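Local coordinates for uncharacterized protein (Bacteroides eggerthii DSM 20697, PDB 4ECO) that is of unknown function but, as a leucine-rich repeat protein, probably binds other proteins through its curved, solenoid-like body, at residues A[86-90]-A[111-117]; A[207-213]-A[250-256]; A[214-220]-A[257-262]; A[58-62]-A[72-76]. All coordinates share one frame; numbering follows the deposited sequence.

Contact 1. Residues A[86-90]-A[111-117]; sequences LSLEG and ALGSHGE. With NA (sodium ion), chain C.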
loop_
_atom_site.group_PDB
_atom_site.type_symbol
_atom_site.label_atom_id
_atom_site.label_comp_id
_atom_site.label_asym_id
_atom_site.label_seq_id
_atom_site.Cartn_x
_atom_site.Cartn_y
_atom_site.Cartn_z
ATOM N N LEU A 86 -6.579 -7.700 -26.865
ATOM C CA LEU A 86 -5.759 -8.902 -26.990
ATOM C C LEU A 86 -4.901 -9.052 -25.745
ATOM O O LEU A 86 -4.086 -8.170 -25.427
ATOM C CB LEU A 86 -4.902 -8.832 -28.285
ATOM C CG LEU A 86 -3.677 -9.741 -28.444
ATOM C CD1 LEU A 86 -4.017 -11.174 -28.212
ATOM C CD2 LEU A 86 -3.093 -9.622 -29.832
ATOM N N SER A 87 -5.092 -10.177 -25.036
ATOM C CA SER A 87 -4.331 -10.443 -23.818
ATOM C C SER A 87 -3.677 -11.820 -23.859
ATOM O O SER A 87 -4.350 -12.837 -24.073
ATOM C CB SER A 87 -5.220 -10.328 -22.590
ATOM O OG SER A 87 -4.492 -10.638 -21.417
ATOM N N LEU A 88 -2.362 -11.853 -23.638
ATOM C CA LEU A 88 -1.637 -13.109 -23.603
ATOM C C LEU A 88 -1.468 -13.584 -22.194
ATOM O O LEU A 88 -0.793 -14.608 -21.978
ATOM C CB LEU A 88 -0.264 -12.967 -24.244
ATOM C CG LEU A 88 -0.183 -12.545 -25.687
ATOM C CD1 LEU A 88 1.248 -12.338 -26.055
ATOM C CD2 LEU A 88 -0.901 -13.529 -26.609
ATOM N N GLU A 89 -2.051 -12.839 -21.219
ATOM C CA GLU A 89 -1.941 -13.146 -19.791
ATOM C C GLU A 89 -2.198 -14.632 -19.490
ATOM O O GLU A 89 -3.200 -15.180 -19.960
ATOM C CB GLU A 89 -2.930 -12.303 -18.974
ATOM C CG GLU A 89 -2.518 -10.870 -18.709
ATOM C CD GLU A 89 -3.635 -10.113 -18.027
ATOM O OE1 GLU A 89 -4.772 -10.108 -18.561
ATOM O OE2 GLU A 89 -3.383 -9.558 -16.933
ATOM N N GLY A 90 -1.255 -15.254 -18.768
ATOM C CA GLY A 90 -1.318 -16.642 -18.315
ATOM C C GLY A 90 -1.103 -17.745 -19.330
ATOM O O GLY A 90 -1.059 -18.918 -18.950
ATOM N N ALA A 111 -2.167 -6.736 -23.747
ATOM C CA ALA A 111 -1.353 -7.288 -22.640
ATOM C C ALA A 111 -0.494 -8.468 -23.133
ATOM O O ALA A 111 -1.009 -9.428 -23.740
ATOM C CB ALA A 111 -2.224 -7.728 -21.474
ATOM N N LEU A 112 0.818 -8.360 -22.896
ATOM C CA LEU A 112 1.806 -9.388 -23.233
ATOM C C LEU A 112 2.217 -10.108 -21.964
ATOM O O LEU A 112 2.991 -11.063 -21.973
ATOM C CB LEU A 112 3.039 -8.778 -23.938
ATOM C CG LEU A 112 2.804 -7.922 -25.189
ATOM C CD1 LEU A 112 4.101 -7.428 -25.717
ATOM C CD2 LEU A 112 2.034 -8.663 -26.262
ATOM N N GLY A 113 1.679 -9.608 -20.866
ATOM C CA GLY A 113 1.923 -10.083 -19.516
ATOM C C GLY A 113 1.508 -8.981 -18.588
ATOM O O GLY A 113 1.219 -7.888 -19.065
ATOM N N SER A 114 1.438 -9.251 -17.280
ATOM C CA SER A 114 1.029 -8.247 -16.297
ATOM C C SER A 114 1.413 -8.652 -14.905
ATOM O O SER A 114 1.813 -9.805 -14.687
ATOM C CB SER A 114 -0.478 -8.032 -16.333
ATOM O OG SER A 114 -1.135 -9.082 -15.642
ATOM N N HIS A 115 1.205 -7.719 -13.934
ATOM C CA HIS A 115 1.444 -7.974 -12.514
ATOM C C HIS A 115 0.409 -8.983 -12.008
ATOM O O HIS A 115 0.698 -9.691 -11.046
ATOM C CB HIS A 115 1.466 -6.688 -11.680
ATOM C CG HIS A 115 0.173 -5.949 -11.606
ATOM N ND1 HIS A 115 -0.082 -4.867 -12.418
ATOM C CD2 HIS A 115 -0.878 -6.122 -10.767
ATOM C CE1 HIS A 115 -1.280 -4.427 -12.065
ATOM N NE2 HIS A 115 -1.805 -5.163 -11.083
ATOM N N GLY A 116 -0.730 -9.095 -12.715
ATOM C CA GLY A 116 -1.801 -10.034 -12.410
ATOM C C GLY A 116 -1.338 -11.480 -12.423
ATOM O O GLY A 116 -1.764 -12.283 -11.591
ATOM N N GLU A 117 -0.422 -11.815 -13.333
ATOM C CA GLU A 117 0.125 -13.168 -13.491
ATOM C C GLU A 117 0.852 -13.662 -12.228
ATOM O O GLU A 117 0.804 -14.864 -11.939
ATOM C CB GLU A 117 1.063 -13.213 -14.688
ATOM C CG GLU A 117 0.325 -13.085 -16.012
ATOM C CD GLU A 117 1.230 -13.012 -17.223
ATOM O OE1 GLU A 117 2.188 -12.199 -17.187
ATOM O OE2 GLU A 117 0.979 -13.752 -18.207
HETATM NA NA NA C . 1.941 -16.384 -18.537
#
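Glu117 OE2 serves two partners at once, binding a sodium ion and accepting the backbone N-H of Gly90 across the contact. Two neighbouring rungs of a leucine-rich repeat solenoid meet here: the end of strand 83-87 and the loop that follows strand 109-111. Gly90 N lies 2.7 Å from Glu117 OE2 in an almost straight bond (176°) that uses the anti lone pair, the one turned away from OE1. The sodium is 2.8 Å from Glu117 OE2 and is also bound by Ser192 O. Ser114 N, in the loop of Glu117 itself, meets OE1 from above the carboxylate plane at 3.0 Å, so both oxygens are held and the group has little freedom to rotate. Behind this site the backbones share one parallel bridge, Ser87 with Ala111, in which Ala111 N donates to Leu86 O and Leu88 N to Ala111 O. Leu88 and Leu112 point the same way, with 3.8 Å between Leu88 CD1 and Leu112 CD2, while Ala111 CB packs against the Ser87 hydroxyl. That hydroxyl accepts from Glu89 N, forming an ST turn, and donates to Glu89 OE1. With CG beside its backbone N (chi1 -79°), Glu89 runs out extended to bring its carboxylate alongside Ser114. Leu123 N and Phe124 N also donate to it, and so many donors around a buried carboxylate would be expected to stabilise its charged form. The hydroxyl of Ser114 donates to Glu89 OE2 on its anti lone pair, 2.6 Å from Ser114 OG to Glu89 OE2.

Contact 2. Residues A[207-213]-A[250-256]; sequences KLRQFYM and DLTDVEV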
loop_
_atom_site.group_PDB
_atom_site.type_symbol
_atom_site.label_atom_id
_atom_site.label_comp_id
_atom_site.label_asym_id
_atom_site.label_seq_id
_atom_site.Cartn_x
_atom_site.Cartn_y
_atom_site.Cartn_z
ATOM N N LYS A 207 -5.009 3.576 -31.866
ATOM C CA LYS A 207 -6.203 3.596 -31.013
ATOM C C LYS A 207 -5.921 2.951 -29.639
ATOM O O LYS A 207 -6.802 2.972 -28.769
ATOM C CB LYS A 207 -7.395 2.899 -31.707
ATOM C CG LYS A 207 -7.809 3.570 -33.002
ATOM C CD LYS A 207 -9.190 3.177 -33.459
ATOM C CE LYS A 207 -9.471 3.836 -34.787
ATOM N NZ LYS A 207 -10.906 3.751 -35.158
ATOM N N LEU A 208 -4.683 2.426 -29.436
ATOM C CA LEU A 208 -4.229 1.754 -28.214
ATOM C C LEU A 208 -4.365 2.678 -27.008
ATOM O O LEU A 208 -3.909 3.810 -27.055
ATOM C CB LEU A 208 -2.767 1.270 -28.363
ATOM C CG LEU A 208 -2.305 0.107 -27.474
ATOM C CD1 LEU A 208 -3.146 -1.159 -27.717
ATOM C CD2 LEU A 208 -0.829 -0.202 -27.696
ATOM N N ARG A 209 -5.063 2.211 -25.971
ATOM C CA ARG A 209 -5.310 2.927 -24.718
ATOM C C ARG A 209 -4.471 2.359 -23.576
ATOM O O ARG A 209 -3.909 3.119 -22.783
ATOM C CB ARG A 209 -6.786 2.836 -24.355
ATOM C CG ARG A 209 -7.703 3.337 -25.430
ATOM C CD ARG A 209 -9.107 3.258 -24.915
ATOM N NE ARG A 209 -10.089 3.634 -25.926
ATOM C CZ ARG A 209 -10.474 4.878 -26.162
ATOM N NH1 ARG A 209 -9.953 5.883 -25.473
ATOM N NH2 ARG A 209 -11.377 5.130 -27.099
ATOM N N GLN A 210 -4.357 1.011 -23.508
ATOM C CA GLN A 210 -3.587 0.323 -22.460
ATOM C C GLN A 210 -2.576 -0.669 -23.075
ATOM O O GLN A 210 -2.948 -1.513 -23.906
ATOM C CB GLN A 210 -4.517 -0.408 -21.478
ATOM C CG GLN A 210 -5.693 0.443 -20.990
ATOM C CD GLN A 210 -5.798 0.521 -19.501
ATOM O OE1 GLN A 210 -5.085 -0.165 -18.755
ATOM N NE2 GLN A 210 -6.697 1.374 -19.034
ATOM N N PHE A 211 -1.290 -0.542 -22.678
ATOM C CA PHE A 211 -0.241 -1.439 -23.139
ATOM C C PHE A 211 0.505 -1.982 -21.926
ATOM O O PHE A 211 1.231 -1.251 -21.266
ATOM C CB PHE A 211 0.690 -0.736 -24.138
ATOM C CG PHE A 211 1.743 -1.587 -24.813
ATOM C CD1 PHE A 211 1.604 -2.970 -24.893
ATOM C CD2 PHE A 211 2.851 -1.003 -25.412
ATOM C CE1 PHE A 211 2.588 -3.754 -25.506
ATOM C CE2 PHE A 211 3.826 -1.789 -26.038
ATOM C CZ PHE A 211 3.677 -3.160 -26.097
ATOM N N TYR A 212 0.298 -3.268 -21.623
ATOM C CA TYR A 212 0.900 -3.963 -20.478
ATOM C C TYR A 212 1.837 -5.067 -20.904
ATOM O O TYR A 212 1.574 -5.795 -21.872
ATOM C CB TYR A 212 -0.199 -4.581 -19.592
ATOM C CG TYR A 212 -0.796 -3.672 -18.534
ATOM C CD1 TYR A 212 -1.398 -2.466 -18.880
ATOM C CD2 TYR A 212 -0.880 -4.080 -17.205
ATOM C CE1 TYR A 212 -1.974 -1.640 -17.911
ATOM C CE2 TYR A 212 -1.460 -3.270 -16.229
ATOM C CZ TYR A 212 -2.005 -2.049 -16.586
ATOM O OH TYR A 212 -2.588 -1.250 -15.631
HETATM N N MSE A 213 2.932 -5.196 -20.175
HETATM C CA MSE A 213 3.868 -6.289 -20.347
HETATM C C MSE A 213 4.528 -6.549 -19.020
HETATM O O MSE A 213 4.672 -5.633 -18.193
HETATM C CB MSE A 213 4.885 -6.089 -21.492
HETATM C CG MSE A 213 5.942 -5.012 -21.292
HETATM SE SE MSE A 213 6.471 -4.316 -23.071
HETATM C CE MSE A 213 5.316 -2.710 -23.001
ATOM N N ASP A 250 -4.047 8.117 -27.522
ATOM C CA ASP A 250 -4.965 7.527 -26.553
ATOM C C ASP A 250 -4.273 6.590 -25.546
ATOM O O ASP A 250 -4.936 6.130 -24.606
ATOM C CB ASP A 250 -6.066 6.750 -27.292
ATOM C CG ASP A 250 -7.140 7.600 -27.970
ATOM O OD1 ASP A 250 -7.155 8.850 -27.743
ATOM O OD2 ASP A 250 -7.998 7.011 -28.691
ATOM N N LEU A 251 -2.962 6.316 -25.727
ATOM C CA LEU A 251 -2.220 5.412 -24.854
ATOM C C LEU A 251 -1.895 6.118 -23.542
ATOM O O LEU A 251 -0.951 6.892 -23.478
ATOM C CB LEU A 251 -0.952 4.881 -25.568
ATOM C CG LEU A 251 -0.167 3.782 -24.838
ATOM C CD1 LEU A 251 -1.037 2.595 -24.467
ATOM C CD2 LEU A 251 0.988 3.315 -25.666
ATOM N N THR A 252 -2.701 5.842 -22.499
ATOM C CA THR A 252 -2.650 6.454 -21.163
ATOM C C THR A 252 -2.115 5.517 -20.083
ATOM O O THR A 252 -1.615 5.990 -19.065
ATOM C CB THR A 252 -4.063 6.929 -20.726
ATOM O OG1 THR A 252 -4.970 5.823 -20.578
ATOM C CG2 THR A 252 -4.649 7.963 -21.662
ATOM N N ASP A 253 -2.262 4.200 -20.268
ATOM C CA ASP A 253 -1.818 3.235 -19.257
ATOM C C ASP A 253 -0.801 2.272 -19.828
ATOM O O ASP A 253 -1.133 1.487 -20.707
ATOM C CB ASP A 253 -3.011 2.463 -18.683
ATOM C CG ASP A 253 -3.996 3.308 -17.908
ATOM O OD1 ASP A 253 -4.652 4.173 -18.526
ATOM O OD2 ASP A 253 -4.156 3.066 -16.701
ATOM N N VAL A 254 0.452 2.358 -19.346
ATOM C CA VAL A 254 1.555 1.500 -19.794
ATOM C C VAL A 254 2.199 0.823 -18.585
ATOM O O VAL A 254 2.447 1.470 -17.565
ATOM C CB VAL A 254 2.598 2.261 -20.648
ATOM C CG1 VAL A 254 3.772 1.369 -20.991
ATOM C CG2 VAL A 254 1.971 2.817 -21.925
ATOM N N GLU A 255 2.460 -0.492 -18.705
ATOM C CA GLU A 255 3.120 -1.283 -17.666
ATOM C C GLU A 255 4.242 -2.142 -18.272
ATOM O O GLU A 255 4.029 -2.837 -19.273
ATOM C CB GLU A 255 2.114 -2.153 -16.924
ATOM C CG GLU A 255 2.782 -3.154 -15.996
ATOM C CD GLU A 255 1.874 -3.944 -15.080
ATOM O OE1 GLU A 255 1.320 -3.349 -14.131
ATOM O OE2 GLU A 255 1.750 -5.169 -15.284
ATOM N N VAL A 256 5.446 -2.037 -17.678
ATOM C CA VAL A 256 6.655 -2.826 -17.977
ATOM C C VAL A 256 7.110 -3.353 -16.617
ATOM O O VAL A 256 7.885 -2.706 -15.916
ATOM C CB VAL A 256 7.749 -2.050 -18.745
ATOM C CG1 VAL A 256 8.759 -3.020 -19.340
ATOM C CG2 VAL A 256 7.151 -1.166 -19.836
HETATM O O HOH W 1 -3.140 5.803 -28.767
HETATM O O HOH W 2 -4.422 0.456 -16.166
#
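Arg209 O is gripped by two successive N-H groups from the other segment: Thr252 N lies 3.0 Å and Asp253 N 3.2 Å from Arg209 O, the second bond being the straighter. From there the strands run side by side, with Phe211 N to Asp253 O, Glu255 N to Phe211 O and Met213 N to Glu255 O following in turn. The Gln210 chain bends at chi2 (-126°), which lays its amide flat on the Asp253 carboxylate, the planes 12° apart and Gln210 OE1 3.3 Å from Asp253 CB. A water joins Gln210 OE1, Tyr212 OH and Asp253 OD2; Arg142 supplies a salt bridge to the same carboxylate. These are parallel strands of consecutive leucine-rich repeats, 8° apart in direction. Gln210, Tyr212, Asp253 and Glu255 line one face, and the other carries Phe211, Val254, Val256 and selenomethionine Met213. Glu255 passes over the Tyr212 ring, its CB 3.7 Å from the ring centroid in a CH-pi contact, and goes on to His115 with its OE1. On the side of the strands that carries Phe211, Leu251 CD1 reaches Phe211 CB at 3.8 Å, and Met213 CG packs on Val256 CG1. Before the strands begin, Asp250 OD2 sits above the Arg209 guanidinium in a long salt bridge, 3.9 Å from NH1, where no N-H points at the oxygen; the stronger partner of Arg209 is Glu108, bound through NE.

Contact 3. Residues A[214-220]-A[257-262]; sequences GNSPFVA and YNCPNL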
loop_
_atom_site.group_PDB
_atom_site.type_symbol
_atom_site.label_atom_id
_atom_site.label_comp_id
_atom_site.label_asym_id
_atom_site.label_seq_id
_atom_site.Cartn_x
_atom_site.Cartn_y
_atom_site.Cartn_z
ATOM N N GLY A 214 4.862 -7.814 -18.798
ATOM C CA GLY A 214 5.517 -8.204 -17.563
ATOM C C GLY A 214 5.957 -9.638 -17.509
ATOM O O GLY A 214 5.424 -10.488 -18.227
ATOM N N ASN A 215 6.951 -9.901 -16.651
ATOM C CA ASN A 215 7.554 -11.201 -16.315
ATOM C C ASN A 215 8.176 -11.847 -17.573
ATOM O O ASN A 215 8.156 -13.063 -17.729
ATOM C CB ASN A 215 6.516 -12.096 -15.640
ATOM C CG ASN A 215 5.657 -11.346 -14.647
ATOM O OD1 ASN A 215 6.120 -10.920 -13.596
ATOM N ND2 ASN A 215 4.418 -11.064 -15.010
ATOM N N SER A 216 8.777 -10.996 -18.432
ATOM C CA SER A 216 9.388 -11.343 -19.715
ATOM C C SER A 216 10.893 -11.274 -19.666
ATOM O O SER A 216 11.440 -10.409 -18.980
ATOM C CB SER A 216 8.887 -10.406 -20.815
ATOM O OG SER A 216 7.589 -10.744 -21.283
ATOM N N PRO A 217 11.592 -12.132 -20.431
ATOM C CA PRO A 217 13.062 -12.118 -20.379
ATOM C C PRO A 217 13.719 -11.182 -21.391
ATOM O O PRO A 217 14.955 -11.200 -21.507
ATOM C CB PRO A 217 13.427 -13.562 -20.706
ATOM C CG PRO A 217 12.313 -14.058 -21.551
ATOM C CD PRO A 217 11.097 -13.241 -21.277
ATOM N N PHE A 218 12.918 -10.371 -22.123
ATOM C CA PHE A 218 13.487 -9.504 -23.157
ATOM C C PHE A 218 14.358 -8.387 -22.563
ATOM O O PHE A 218 14.268 -8.074 -21.376
ATOM C CB PHE A 218 12.406 -8.897 -24.081
ATOM C CG PHE A 218 11.139 -8.365 -23.446
ATOM C CD1 PHE A 218 11.189 -7.585 -22.289
ATOM C CD2 PHE A 218 9.906 -8.545 -24.064
ATOM C CE1 PHE A 218 10.024 -7.046 -21.737
ATOM C CE2 PHE A 218 8.742 -8.011 -23.499
ATOM C CZ PHE A 218 8.809 -7.256 -22.341
ATOM N N VAL A 219 15.226 -7.828 -23.413
ATOM C CA VAL A 219 16.126 -6.716 -23.103
ATOM C C VAL A 219 15.461 -5.430 -23.612
ATOM O O VAL A 219 14.656 -5.488 -24.544
ATOM C CB VAL A 219 17.565 -6.926 -23.664
ATOM C CG1 VAL A 219 18.281 -8.048 -22.922
ATOM C CG2 VAL A 219 17.558 -7.194 -25.167
ATOM N N ALA A 220 15.786 -4.285 -22.995
ATOM C CA ALA A 220 15.196 -2.965 -23.271
ATOM C C ALA A 220 15.176 -2.588 -24.764
ATOM O O ALA A 220 14.149 -2.104 -25.245
ATOM C CB ALA A 220 15.939 -1.904 -22.504
ATOM N N TYR A 257 6.525 -4.470 -16.194
ATOM C CA TYR A 257 6.678 -4.989 -14.839
ATOM C C TYR A 257 7.468 -6.271 -14.778
ATOM O O TYR A 257 7.216 -7.195 -15.545
ATOM C CB TYR A 257 5.263 -5.235 -14.264
ATOM C CG TYR A 257 5.191 -5.946 -12.933
ATOM C CD1 TYR A 257 5.200 -5.234 -11.739
ATOM C CD2 TYR A 257 4.980 -7.323 -12.867
ATOM C CE1 TYR A 257 5.064 -5.879 -10.511
ATOM C CE2 TYR A 257 4.874 -7.983 -11.643
ATOM C CZ TYR A 257 4.897 -7.254 -10.466
ATOM O OH TYR A 257 4.759 -7.891 -9.252
ATOM N N ASN A 258 8.357 -6.353 -13.784
ATOM C CA ASN A 258 9.172 -7.517 -13.463
ATOM C C ASN A 258 9.796 -8.142 -14.725
ATOM O O ASN A 258 9.473 -9.282 -15.080
ATOM C CB ASN A 258 8.319 -8.542 -12.701
ATOM C CG ASN A 258 9.058 -9.683 -12.086
ATOM O OD1 ASN A 258 10.255 -9.614 -11.816
ATOM N ND2 ASN A 258 8.358 -10.771 -11.864
ATOM N N CYS A 259 10.657 -7.377 -15.422
ATOM C CA CYS A 259 11.381 -7.896 -16.581
ATOM C C CYS A 259 12.865 -7.910 -16.176
ATOM O O CYS A 259 13.542 -6.869 -16.191
ATOM C CB CYS A 259 11.085 -7.083 -17.835
ATOM S SG CYS A 259 9.344 -7.125 -18.354
ATOM N N PRO A 260 13.321 -9.076 -15.629
ATOM C CA PRO A 260 14.655 -9.153 -15.003
ATOM C C PRO A 260 15.849 -8.862 -15.899
ATOM O O PRO A 260 16.911 -8.525 -15.351
ATOM C CB PRO A 260 14.735 -10.600 -14.527
ATOM C CG PRO A 260 13.755 -11.328 -15.337
ATOM C CD PRO A 260 12.619 -10.365 -15.481
ATOM N N ASN A 261 15.706 -8.956 -17.229
ATOM C CA ASN A 261 16.856 -8.714 -18.083
ATOM C C ASN A 261 16.903 -7.243 -18.587
ATOM O O ASN A 261 17.818 -6.886 -19.349
ATOM C CB ASN A 261 16.911 -9.719 -19.222
ATOM C CG ASN A 261 17.055 -11.131 -18.691
ATOM O OD1 ASN A 261 17.838 -11.406 -17.762
ATOM N ND2 ASN A 261 16.251 -12.048 -19.214
ATOM N N LEU A 262 16.013 -6.378 -18.066
ATOM C CA LEU A 262 16.079 -4.955 -18.358
ATOM C C LEU A 262 17.255 -4.347 -17.602
ATOM O O LEU A 262 17.427 -4.643 -16.422
ATOM C CB LEU A 262 14.767 -4.219 -17.979
ATOM C CG LEU A 262 13.490 -4.527 -18.748
ATOM C CD1 LEU A 262 12.372 -3.668 -18.275
ATOM C CD2 LEU A 262 13.642 -4.317 -20.240
HETATM O O HOH W 3 13.566 -8.901 -18.993
#
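Where the parallel strands end, Gly214 and Tyr257 form a last bridge, after which both chains turn out as loops, that of 257-262 through a type I turn from Cys259 to Leu262. Asn215 and Asn258, both with positive phi, meet with their amide planes 80° apart: Asn258 ND2 donates to Asn215 OD1 at 2.8 Å, in the carbonyl plane of the acceptor. Asn258 OD1 accepts from Gly189 N, Asn258 ND2 also donates to Gln187 O, and Asn215 ND2 turns to Ser114 O. Cys259 probably fills the position that asparagine or cysteine takes in the leucine-rich repeat pattern; its SG stands obliquely to the Phe218 ring, 3.5 Å from CE1, while Ser216 CB covers a face of that ring. Further on, Asn261 ND2 donates to Pro217 O at 2.8 Å, and a water links Ser216 O, Phe218 O and Asn261 N. Leu262 CD2 packs on Ala220, 4.0 Å from Ala220 CB. The two loops leave strands 210-214 and 253-257 side by side; strand 194-198 packs on Ser216, Pro217 and Phe218, and the chain of 214-220 leads on towards helix 233-238.

Contact 4. Residues A[58-62]-A[72-76]; sequences ANWNF and QPGVS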
loop_
_atom_site.group_PDB
_atom_site.type_symbol
_atom_site.label_atom_id
_atom_site.label_comp_id
_atom_site.label_asym_id
_atom_site.label_seq_id
_atom_site.Cartn_x
_atom_site.Cartn_y
_atom_site.Cartn_z
ATOM N N ALA A 58 -6.963 -23.241 -20.845
ATOM C CA ALA A 58 -7.507 -22.859 -22.164
ATOM C C ALA A 58 -6.386 -22.509 -23.161
ATOM O O ALA A 58 -5.206 -22.417 -22.757
ATOM C CB ALA A 58 -8.461 -21.676 -22.021
ATOM N N ASN A 59 -6.760 -22.335 -24.472
ATOM C CA ASN A 59 -5.867 -21.970 -25.584
ATOM C C ASN A 59 -6.686 -21.525 -26.787
ATOM O O ASN A 59 -7.870 -21.833 -26.880
ATOM C CB ASN A 59 -4.935 -23.150 -25.966
ATOM C CG ASN A 59 -3.771 -22.825 -26.895
ATOM O OD1 ASN A 59 -3.506 -21.672 -27.276
ATOM N ND2 ASN A 59 -3.030 -23.853 -27.280
ATOM N N TRP A 60 -6.055 -20.797 -27.706
ATOM C CA TRP A 60 -6.680 -20.409 -28.955
ATOM C C TRP A 60 -6.885 -21.656 -29.831
ATOM O O TRP A 60 -6.182 -22.664 -29.680
ATOM C CB TRP A 60 -5.833 -19.357 -29.683
ATOM C CG TRP A 60 -5.757 -18.030 -28.981
ATOM C CD1 TRP A 60 -6.305 -17.701 -27.777
ATOM C CD2 TRP A 60 -5.115 -16.841 -29.469
ATOM N NE1 TRP A 60 -6.045 -16.377 -27.485
ATOM C CE2 TRP A 60 -5.313 -15.830 -28.503
ATOM C CE3 TRP A 60 -4.396 -16.527 -30.637
ATOM C CZ2 TRP A 60 -4.786 -14.540 -28.651
ATOM C CZ3 TRP A 60 -3.889 -15.242 -30.792
ATOM C CH2 TRP A 60 -4.094 -14.264 -29.817
ATOM N N ASN A 61 -7.873 -21.612 -30.706
ATOM C CA ASN A 61 -8.153 -22.734 -31.581
ATOM C C ASN A 61 -8.474 -22.198 -32.941
ATOM O O ASN A 61 -9.307 -21.278 -33.064
ATOM C CB ASN A 61 -9.290 -23.563 -31.012
ATOM C CG ASN A 61 -9.547 -24.797 -31.803
ATOM O OD1 ASN A 61 -10.342 -24.780 -32.735
ATOM N ND2 ASN A 61 -8.875 -25.892 -31.460
ATOM N N PHE A 62 -7.778 -22.730 -33.967
ATOM C CA PHE A 62 -7.938 -22.281 -35.355
ATOM C C PHE A 62 -8.485 -23.430 -36.218
ATOM O O PHE A 62 -8.556 -23.319 -37.450
ATOM C CB PHE A 62 -6.606 -21.705 -35.901
ATOM C CG PHE A 62 -6.158 -20.477 -35.141
ATOM C CD1 PHE A 62 -6.698 -19.227 -35.425
ATOM C CD2 PHE A 62 -5.245 -20.580 -34.095
ATOM C CE1 PHE A 62 -6.350 -18.113 -34.667
ATOM C CE2 PHE A 62 -4.897 -19.461 -33.345
ATOM C CZ PHE A 62 -5.456 -18.237 -33.633
ATOM N N GLN A 72 -11.728 -16.088 -29.510
ATOM C CA GLN A 72 -10.590 -16.611 -28.774
ATOM C C GLN A 72 -10.568 -16.137 -27.349
ATOM O O GLN A 72 -10.809 -14.950 -27.100
ATOM C CB GLN A 72 -9.233 -16.190 -29.424
ATOM C CG GLN A 72 -9.009 -16.552 -30.903
ATOM C CD GLN A 72 -9.103 -18.011 -31.201
ATOM O OE1 GLN A 72 -9.076 -18.859 -30.304
ATOM N NE2 GLN A 72 -9.245 -18.333 -32.481
ATOM N N PRO A 73 -10.149 -17.026 -26.407
ATOM C CA PRO A 73 -9.973 -16.580 -25.017
ATOM C C PRO A 73 -8.881 -15.489 -24.935
ATOM O O PRO A 73 -7.781 -15.665 -25.456
ATOM C CB PRO A 73 -9.587 -17.872 -24.290
ATOM C CG PRO A 73 -9.026 -18.756 -25.327
ATOM C CD PRO A 73 -9.782 -18.455 -26.562
ATOM N N GLY A 74 -9.238 -14.338 -24.380
ATOM C CA GLY A 74 -8.325 -13.206 -24.254
ATOM C C GLY A 74 -8.420 -12.198 -25.386
ATOM O O GLY A 74 -7.658 -11.215 -25.426
ATOM N N VAL A 75 -9.372 -12.441 -26.320
ATOM C CA VAL A 75 -9.593 -11.578 -27.478
ATOM C C VAL A 75 -11.018 -11.078 -27.478
ATOM O O VAL A 75 -11.944 -11.874 -27.385
ATOM C CB VAL A 75 -9.262 -12.268 -28.832
ATOM C CG1 VAL A 75 -9.567 -11.341 -30.010
ATOM C CG2 VAL A 75 -7.809 -12.744 -28.879
ATOM N N SER A 76 -11.174 -9.744 -27.589
ATOM C CA SER A 76 -12.435 -9.027 -27.748
ATOM C C SER A 76 -12.539 -8.478 -29.182
ATOM O O SER A 76 -11.552 -7.993 -29.758
ATOM C CB SER A 76 -12.557 -7.890 -26.733
ATOM O OG SER A 76 -11.756 -6.757 -27.024
#
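The Trp60 indole has Gln72 CB over one face, 3.7 Å from the centroid of the five-membered ring in a CH-pi contact, and Pro73 O at its edge. That edge carries NE1, which donates to Pro73 O at 2.8 Å, the oxygen tilted 16° from the ring plane. Val75 CG2 comes obliquely to the six-membered ring, 3.5 Å from Trp60 CZ2, while Pro73 CD touches Trp60 CD1. The smaller Phe62 ring has the Gln72 amide nitrogen over a face, NE2 lying 3.6 Å from Phe62 CE1. A bend at chi2 (-58°) folds the Gln72 side chain across the indole and brings its amide to the backbone of Asn61. There Asn61 N donates to Gln72 OE1 and Gln72 NE2 to Asn61 O, each at 3.0 Å, so the side-chain amide pairs with both backbone groups of one residue. The type II turn from Gln72 to Val75 presents Pro73 O to the indole. It leads into strand 75-77, which runs antiparallel to strand 83-87 at the start of the parallel stack, consistent with an N-terminal cap of the solenoid; Trp39, Trp47 and Phe91 also meet Trp60. Gln72 NE2 has a second acceptor in Trp69 O, so both its hydrogens can be used; the buried amide is thereby fixed in rotation, with its polar ends satisfied among aromatic rings.

Contacts 1, 2 and 3 are buried in the stack of repeats, whereas contact 4 is only partly buried, near its N-terminal end. Contacts 2 and 3 hold the same pair of strands, first along their length and then in the loops beyond, so the regular backbone ladder gives way to asparagine side-chain bonds; each also has bridging water. Contact 1 joins the two preceding strands of the stack, 83-87 and 109-111, keeping a single backbone bridge and adding two carboxylates and a sodium ion; it meets contact 2 through His115 and Glu255, and contact 3 through Ser114 O and Asn215 ND2. Contact 4 joins contact 1 by a backbone bond, Ser87 N to Gly74 O, and relies on rings and an amide instead of charge.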